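Local structure of metal transporter CNNM3 (Homo sapiens, 6DFD) at residues D62-L67 against D109-I114; Y100-Q103 against P107-Y110. The protein probably mediates magnesium efflux across the membrane, its cyclic nucleotide-binding homology domain serving dimerization and being required for that activity. The protein carries 6 engineered substitutions. One frame throughout, in Å; residues are numbered along the deposited sequence.

Interaction 1: D62-L67 against D109-I114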
ATOM      1  N   ASP A  62      -8.009  -4.651 -14.340  1.00 42.59           N
ATOM      2  CA  ASP A  62      -9.238  -4.923 -15.084  1.00 47.94           C
ATOM      3  C   ASP A  62      -9.546  -3.843 -16.119  1.00 41.08           C
ATOM      4  O   ASP A  62     -10.013  -4.152 -17.222  1.00 38.02           O
ATOM      5  CB  ASP A  62     -10.411  -5.071 -14.113  1.00 62.53           C
ATOM      6  CG  ASP A  62     -10.408  -6.408 -13.391  1.00 76.97           C
ATOM      7  OD1 ASP A  62      -9.469  -7.205 -13.608  1.00 81.50           O
ATOM      8  OD2 ASP A  62     -11.349  -6.667 -12.607  1.00 83.19           O
ATOM      9  N   VAL A  63      -9.331  -2.569 -15.781  1.00 42.97           N
ATOM     10  CA  VAL A  63      -9.638  -1.517 -16.749  1.00 43.39           C
ATOM     11  C   VAL A  63      -8.752  -1.611 -17.987  1.00 38.81           C
ATOM     12  O   VAL A  63      -9.077  -1.016 -19.021  1.00 39.01           O
ATOM     13  CB  VAL A  63      -9.510  -0.115 -16.114  1.00 44.57           C
ATOM     14  CG1 VAL A  63     -10.486   0.046 -14.964  1.00 47.50           C
ATOM     15  CG2 VAL A  63      -8.109   0.134 -15.634  1.00 43.17           C
ATOM     16  N   PHE A  64      -7.640  -2.340 -17.916  1.00 36.37           N
ATOM     17  CA  PHE A  64      -6.758  -2.539 -19.059  1.00 35.85           C
ATOM     18  C   PHE A  64      -6.891  -3.923 -19.682  1.00 36.68           C
ATOM     19  O   PHE A  64      -6.053  -4.300 -20.508  1.00 39.53           O
ATOM     20  CB  PHE A  64      -5.310  -2.295 -18.647  1.00 35.25           C
ATOM     21  CG  PHE A  64      -5.018  -0.858 -18.346  1.00 34.49           C
ATOM     22  CD1 PHE A  64      -5.109   0.097 -19.345  1.00 35.52           C
ATOM     23  CD2 PHE A  64      -4.676  -0.456 -17.070  1.00 34.61           C
ATOM     24  CE1 PHE A  64      -4.862   1.419 -19.083  1.00 35.33           C
ATOM     25  CE2 PHE A  64      -4.424   0.881 -16.800  1.00 34.30           C
ATOM     26  CZ  PHE A  64      -4.512   1.812 -17.806  1.00 34.62           C
ATOM     27  N   SER A  65      -7.913  -4.685 -19.300  1.00 36.44           N
ATOM     28  CA  SER A  65      -8.124  -6.008 -19.877  1.00 38.50           C
ATOM     29  C   SER A  65      -8.236  -5.935 -21.400  1.00 40.46           C
ATOM     30  O   SER A  65      -8.793  -4.977 -21.946  1.00 43.03           O
ATOM     31  CB  SER A  65      -9.391  -6.650 -19.322  1.00 40.97           C
ATOM     32  OG  SER A  65      -9.850  -7.649 -20.213  1.00 44.60           O
ATOM     33  N   PRO A  66      -7.735  -6.953 -22.113  1.00 39.55           N
ATOM     34  CA  PRO A  66      -7.889  -6.972 -23.579  1.00 40.68           C
ATOM     35  C   PRO A  66      -9.328  -6.957 -24.039  1.00 43.43           C
ATOM     36  O   PRO A  66      -9.580  -6.704 -25.224  1.00 45.92           O
ATOM     37  CB  PRO A  66      -7.183  -8.276 -23.988  1.00 42.15           C
ATOM     38  CG  PRO A  66      -6.151  -8.464 -22.923  1.00 42.36           C
ATOM     39  CD  PRO A  66      -6.827  -8.016 -21.653  1.00 40.57           C
ATOM     40  N   LEU A  67     -10.284  -7.241 -23.153  1.00 43.89           N
ATOM     41  CA  LEU A  67     -11.689  -7.137 -23.518  1.00 45.65           C
ATOM     42  C   LEU A  67     -12.139  -5.693 -23.650  1.00 46.78           C
ATOM     43  O   LEU A  67     -13.154  -5.429 -24.307  1.00 50.26           O
ATOM     44  CB  LEU A  67     -12.549  -7.849 -22.477  1.00 47.10           C
ATOM     45  CG  LEU A  67     -12.230  -9.332 -22.289  1.00 51.05           C
ATOM     46  CD1 LEU A  67     -13.123  -9.918 -21.210  1.00 53.31           C
ATOM     47  CD2 LEU A  67     -12.403 -10.093 -23.594  1.00 54.88           C
ATOM     48  N   ASP A 109      -7.628  12.616 -11.551  1.00 50.50           N
ATOM     49  CA  ASP A 109      -8.170  12.024 -12.767  1.00 52.28           C
ATOM     50  C   ASP A 109      -7.090  11.303 -13.567  1.00 46.30           C
ATOM     51  O   ASP A 109      -7.147  11.267 -14.803  1.00 45.64           O
ATOM     52  CB  ASP A 109      -8.854  13.082 -13.639  1.00 59.83           C
ATOM     53  CG  ASP A 109      -7.872  14.062 -14.250  1.00 62.34           C
ATOM     54  OD1 ASP A 109      -6.752  14.200 -13.719  1.00 61.13           O
ATOM     55  OD2 ASP A 109      -8.226  14.691 -15.270  1.00 64.73           O
ATOM     56  N   TYR A 110      -6.115  10.703 -12.890  1.00 42.34           N
ATOM     57  CA  TYR A 110      -5.119   9.910 -13.589  1.00 39.88           C
ATOM     58  C   TYR A 110      -4.769   8.657 -12.803  1.00 37.70           C
ATOM     59  O   TYR A 110      -4.920   8.590 -11.579  1.00 39.84           O
ATOM     60  CB  TYR A 110      -3.847  10.712 -13.880  1.00 42.26           C
ATOM     61  CG  TYR A 110      -3.276  11.431 -12.672  1.00 44.19           C
ATOM     62  CD1 TYR A 110      -2.543  10.746 -11.718  1.00 42.69           C
ATOM     63  CD2 TYR A 110      -3.474  12.796 -12.499  1.00 48.02           C
ATOM     64  CE1 TYR A 110      -2.018  11.400 -10.612  1.00 43.41           C
ATOM     65  CE2 TYR A 110      -2.949  13.464 -11.398  1.00 48.83           C
ATOM     66  CZ  TYR A 110      -2.227  12.761 -10.461  1.00 46.54           C
ATOM     67  OH  TYR A 110      -1.713  13.427  -9.371  1.00 48.30           O
ATOM     68  N   PHE A 111      -4.318   7.660 -13.555  1.00 33.28           N
ATOM     69  CA  PHE A 111      -3.796   6.398 -13.059  1.00 32.13           C
ATOM     70  C   PHE A 111      -2.277   6.455 -13.142  1.00 33.38           C
ATOM     71  O   PHE A 111      -1.727   7.018 -14.092  1.00 33.43           O
ATOM     72  CB  PHE A 111      -4.354   5.258 -13.919  1.00 31.73           C
ATOM     73  CG  PHE A 111      -3.585   3.973 -13.850  1.00 31.91           C
ATOM     74  CD1 PHE A 111      -2.480   3.758 -14.668  1.00 32.00           C
ATOM     75  CD2 PHE A 111      -4.002   2.950 -13.019  1.00 31.22           C
ATOM     76  CE1 PHE A 111      -1.787   2.572 -14.620  1.00 31.35           C
ATOM     77  CE2 PHE A 111      -3.306   1.750 -12.968  1.00 31.65           C
ATOM     78  CZ  PHE A 111      -2.200   1.561 -13.769  1.00 31.54           C
ATOM     79  N   ILE A 112      -1.603   5.891 -12.140  1.00 32.91           N
ATOM     80  CA  ILE A 112      -0.147   5.844 -12.118  1.00 31.26           C
ATOM     81  C   ILE A 112       0.325   4.429 -11.833  1.00 31.58           C
ATOM     82  O   ILE A 112      -0.205   3.746 -10.949  1.00 31.92           O
ATOM     83  CB  ILE A 112       0.438   6.825 -11.080  1.00 34.80           C
ATOM     84  CG1 ILE A 112       0.267   8.258 -11.584  1.00 39.90           C
ATOM     85  CG2 ILE A 112       1.911   6.522 -10.825  1.00 31.48           C
ATOM     86  CD1 ILE A 112       0.571   9.306 -10.562  1.00 46.63           C
ATOM     87  N   LEU A 113       1.332   3.993 -12.585  1.00 30.40           N
ATOM     88  CA  LEU A 113       2.081   2.784 -12.281  1.00 29.28           C
ATOM     89  C   LEU A 113       3.531   3.196 -12.107  1.00 28.78           C
ATOM     90  O   LEU A 113       4.061   3.965 -12.919  1.00 29.45           O
ATOM     91  CB  LEU A 113       1.952   1.726 -13.383  1.00 30.48           C
ATOM     92  CG  LEU A 113       2.808   0.475 -13.137  1.00 32.75           C
ATOM     93  CD1 LEU A 113       2.106  -0.753 -13.566  1.00 35.18           C
ATOM     94  CD2 LEU A 113       4.127   0.555 -13.877  1.00 36.91           C
ATOM     95  N   ILE A 114       4.165   2.707 -11.049  1.00 28.33           N
ATOM     96  CA  ILE A 114       5.548   3.064 -10.751  1.00 27.86           C
ATOM     97  C   ILE A 114       6.461   2.127 -11.528  1.00 29.30           C
ATOM     98  O   ILE A 114       6.477   0.917 -11.282  1.00 31.01           O
ATOM     99  CB  ILE A 114       5.834   2.982  -9.242  1.00 30.24           C
ATOM    100  CG1 ILE A 114       4.944   3.965  -8.479  1.00 34.80           C
ATOM    101  CG2 ILE A 114       7.331   3.284  -8.943  1.00 31.44           C
ATOM    102  CD1 ILE A 114       5.068   3.840  -6.966  1.00 41.45           C
TER

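Interaction 2: Y100-Q103 against P107-Y110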
ATOM      1  N   TYR A 100       4.064  14.575  -4.270  1.00 37.98           N
ATOM      2  CA  TYR A 100       2.785  13.924  -4.014  1.00 38.52           C
ATOM      3  C   TYR A 100       2.136  13.522  -5.330  1.00 39.44           C
ATOM      4  O   TYR A 100       1.896  14.369  -6.197  1.00 39.69           O
ATOM      5  CB  TYR A 100       1.852  14.835  -3.219  1.00 40.46           C
ATOM      6  CG  TYR A 100       2.306  14.987  -1.792  1.00 43.74           C
ATOM      7  CD1 TYR A 100       3.267  15.918  -1.458  1.00 45.11           C
ATOM      8  CD2 TYR A 100       1.799  14.173  -0.786  1.00 46.54           C
ATOM      9  CE1 TYR A 100       3.708  16.057  -0.155  1.00 47.32           C
ATOM     10  CE2 TYR A 100       2.234  14.304   0.523  1.00 47.78           C
ATOM     11  CZ  TYR A 100       3.187  15.248   0.828  1.00 48.77           C
ATOM     12  OH  TYR A 100       3.627  15.392   2.123  1.00 50.80           O
ATOM     13  N   LEU A 101       1.846  12.233  -5.464  1.00 39.53           N
ATOM     14  CA  LEU A 101       1.105  11.717  -6.607  1.00 39.54           C
ATOM     15  C   LEU A 101      -0.398  11.735  -6.365  1.00 41.88           C
ATOM     16  O   LEU A 101      -1.180  11.973  -7.297  1.00 42.55           O
ATOM     17  CB  LEU A 101       1.558  10.290  -6.912  1.00 39.04           C
ATOM     18  CG  LEU A 101       3.057  10.064  -7.129  1.00 39.67           C
ATOM     19  CD1 LEU A 101       3.319   8.602  -7.494  1.00 35.89           C
ATOM     20  CD2 LEU A 101       3.600  10.999  -8.201  1.00 44.55           C
ATOM     21  N   TYR A 102      -0.811  11.488  -5.123  1.00 42.69           N
ATOM     22  CA  TYR A 102      -2.208  11.527  -4.729  1.00 43.38           C
ATOM     23  C   TYR A 102      -2.304  12.135  -3.341  1.00 44.06           C
ATOM     24  O   TYR A 102      -1.400  11.978  -2.516  1.00 43.00           O
ATOM     25  CB  TYR A 102      -2.835  10.134  -4.720  1.00 41.50           C
ATOM     26  CG  TYR A 102      -2.844   9.495  -6.081  1.00 38.56           C
ATOM     27  CD1 TYR A 102      -3.911   9.684  -6.944  1.00 39.12           C
ATOM     28  CD2 TYR A 102      -1.777   8.718  -6.508  1.00 36.72           C
ATOM     29  CE1 TYR A 102      -3.924   9.104  -8.199  1.00 37.54           C
ATOM     30  CE2 TYR A 102      -1.779   8.133  -7.763  1.00 35.99           C
ATOM     31  CZ  TYR A 102      -2.861   8.334  -8.602  1.00 35.76           C
ATOM     32  OH  TYR A 102      -2.881   7.768  -9.856  1.00 36.61           O
ATOM     33  N   GLN A 103      -3.410  12.828  -3.089  1.00 44.57           N
ATOM     34  CA  GLN A 103      -3.654  13.410  -1.779  1.00 47.65           C
ATOM     35  C   GLN A 103      -5.094  13.141  -1.385  1.00 53.18           C
ATOM     36  O   GLN A 103      -6.011  13.399  -2.173  1.00 51.25           O
ATOM     37  CB  GLN A 103      -3.359  14.908  -1.786  1.00 49.90           C
ATOM     38  CG  GLN A 103      -1.916  15.211  -2.139  1.00 54.38           C
ATOM     39  CD  GLN A 103      -1.667  16.680  -2.349  1.00 63.07           C
ATOM     40  OE1 GLN A 103      -1.423  17.128  -3.470  1.00 70.20           O
ATOM     41  NE2 GLN A 103      -1.732  17.444  -1.268  1.00 62.75           N
ATOM     42  N   PRO A 107      -9.466  15.939  -5.600  1.00 63.64           N
ATOM     43  CA  PRO A 107      -9.877  15.356  -6.882  1.00 64.03           C
ATOM     44  C   PRO A 107      -8.676  14.982  -7.737  1.00 59.87           C
ATOM     45  O   PRO A 107      -7.694  15.723  -7.824  1.00 60.30           O
ATOM     46  CB  PRO A 107     -10.700  16.473  -7.531  1.00 69.54           C
ATOM     47  CG  PRO A 107     -11.193  17.291  -6.396  1.00 71.88           C
ATOM     48  CD  PRO A 107     -10.128  17.234  -5.348  1.00 68.36           C
ATOM     49  N   VAL A 108      -8.764  13.815  -8.370  1.00 57.10           N
ATOM     50  CA  VAL A 108      -7.705  13.317  -9.233  1.00 56.31           C
ATOM     51  C   VAL A 108      -8.343  12.614 -10.425  1.00 53.70           C
ATOM     52  O   VAL A 108      -9.452  12.076 -10.334  1.00 54.53           O
ATOM     53  CB  VAL A 108      -6.759  12.365  -8.471  1.00 57.49           C
ATOM     54  CG1 VAL A 108      -7.419  10.998  -8.260  1.00 57.23           C
ATOM     55  CG2 VAL A 108      -5.431  12.246  -9.200  1.00 57.63           C
ATOM     56  N   ASP A 109      -7.628  12.616 -11.551  1.00 50.50           N
ATOM     57  CA  ASP A 109      -8.170  12.024 -12.767  1.00 52.28           C
ATOM     58  C   ASP A 109      -7.090  11.303 -13.567  1.00 46.30           C
ATOM     59  O   ASP A 109      -7.147  11.267 -14.803  1.00 45.64           O
ATOM     60  CB  ASP A 109      -8.854  13.082 -13.639  1.00 59.83           C
ATOM     61  CG  ASP A 109      -7.872  14.062 -14.250  1.00 62.34           C
ATOM     62  OD1 ASP A 109      -6.752  14.200 -13.719  1.00 61.13           O
ATOM     63  OD2 ASP A 109      -8.226  14.691 -15.270  1.00 64.73           O
ATOM     64  N   TYR A 110      -6.115  10.703 -12.890  1.00 42.34           N
ATOM     65  CA  TYR A 110      -5.119   9.910 -13.589  1.00 39.88           C
ATOM     66  C   TYR A 110      -4.769   8.657 -12.803  1.00 37.70           C
ATOM     67  O   TYR A 110      -4.920   8.590 -11.579  1.00 39.84           O
ATOM     68  CB  TYR A 110      -3.847  10.712 -13.880  1.00 42.26           C
ATOM     69  CG  TYR A 110      -3.276  11.431 -12.672  1.00 44.19           C
ATOM     70  CD1 TYR A 110      -2.543  10.746 -11.718  1.00 42.69           C
ATOM     71  CD2 TYR A 110      -3.474  12.796 -12.499  1.00 48.02           C
ATOM     72  CE1 TYR A 110      -2.018  11.400 -10.612  1.00 43.41           C
ATOM     73  CE2 TYR A 110      -2.949  13.464 -11.398  1.00 48.83           C
ATOM     74  CZ  TYR A 110      -2.227  12.761 -10.461  1.00 46.54           C
ATOM     75  OH  TYR A 110      -1.713  13.427  -9.371  1.00 48.30           O
TER

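Interaction 1: D62-L67 against D109-I114
A single pair of phenylalanines, Phe64 and Phe111, carries the whole contact, and one CE2 corner of Phe64 stands over the centre of the Phe111 ring. That CE2 of Phe64 sits 3.7 Å above the plane of the Phe111 ring, with CE1 of Phe111 at 3.8 Å from it. The two ring planes stand at 69° to each other and the centroids are 5.2 Å apart, a T-shaped (edge-to-face) arrangement in which Phe64 supplies the edge and Phe111 the face. Phe111 extends from strand 110-114 toward the 62-67 loop and the helices, its CG anti to the backbone N (chi1 160°), and chi2 of -85° turns the ring broadside to the incoming edge. The backbone behind Phe64 is tied down locally: Ser65 N bonds to Asp62 O over 3.0 Å, and Ser65 OG accepts from Leu67 N at 3.0 Å, forming an ST turn. A leucine here has no flat face to receive CE2, and would probably leave the edge of Phe64 without its aromatic mate and a gap between loop and strand. Both rings are buried, and both also rest on Leu57 of helix 47-60. Phe64 further touches Leu74 of helix 71-78, whereas Phe111 meets Val140 and Leu143 and pairs through its backbone with Val194 of strand 189-195, so the contact joins the helical part of the domain to its β-barrel.

Interaction 2: Y100-Q103 against P107-Y110
The hydroxyl of Tyr110 donates a short hydrogen bond to the backbone carbonyl of Leu101, OH to O 2.6 Å, with the oxygen lying near the plane of the tyrosine ring, at its edge. A second bond runs the other way: Tyr102 OH gives its proton to Tyr110 O at 2.8 Å, approaching from above that carbonyl plane, 41° out of it. Each segment therefore offers one phenol and one carbonyl, and the two side chains run antiparallel, each phenol reaching the other segment's backbone. Their rings are inclined at 44°, with Tyr102 CZ 3.8 Å from Tyr110 CE1. Tyr110 holds its CG between the backbone N and the carbonyl carbon (chi1 51°), a torsion that sends the ring back toward Leu101. Val108 fills in beside them: its CG2 lies 3.6 Å from Tyr102 CE1 and also 3.4 Å above the Tyr110 ring, offset toward the rim. Lys193 adds a cation-pi contact to Tyr110, and Tyr181 meets the Tyr102 ring edge-to-face. Leu101 and Tyr102 stand together against Val183 of strand 181-185, forming a classic beta bulge where the chain turns a corner, and the two phenol-to-carbonyl bonds link the sheets of the β-barrel found in cyclic nucleotide-binding homology domains.

From the N terminus, the chain leaves helix 47-60 through loop 62-67, passes helix 71-78 and strands 84-87 and 100-102, and returns at strand 110-114, where interaction 1 closes this long excursion. Interaction 2 closes a much shorter loop, between 100-103 and 107-110, and is nested inside the first: both end on the same stretch and share Asp109 and Tyr110. Along that stretch the partners alternate, Tyr110 and Ile112 meeting strand 100-102 while Phe111 turns to the helices. The contacts touch where Ile112 packs on Leu101 and Tyr102. Strand 110-114, a member of one sheet, thus meets the helices on one side and strand 100-102 of the other sheet on the other.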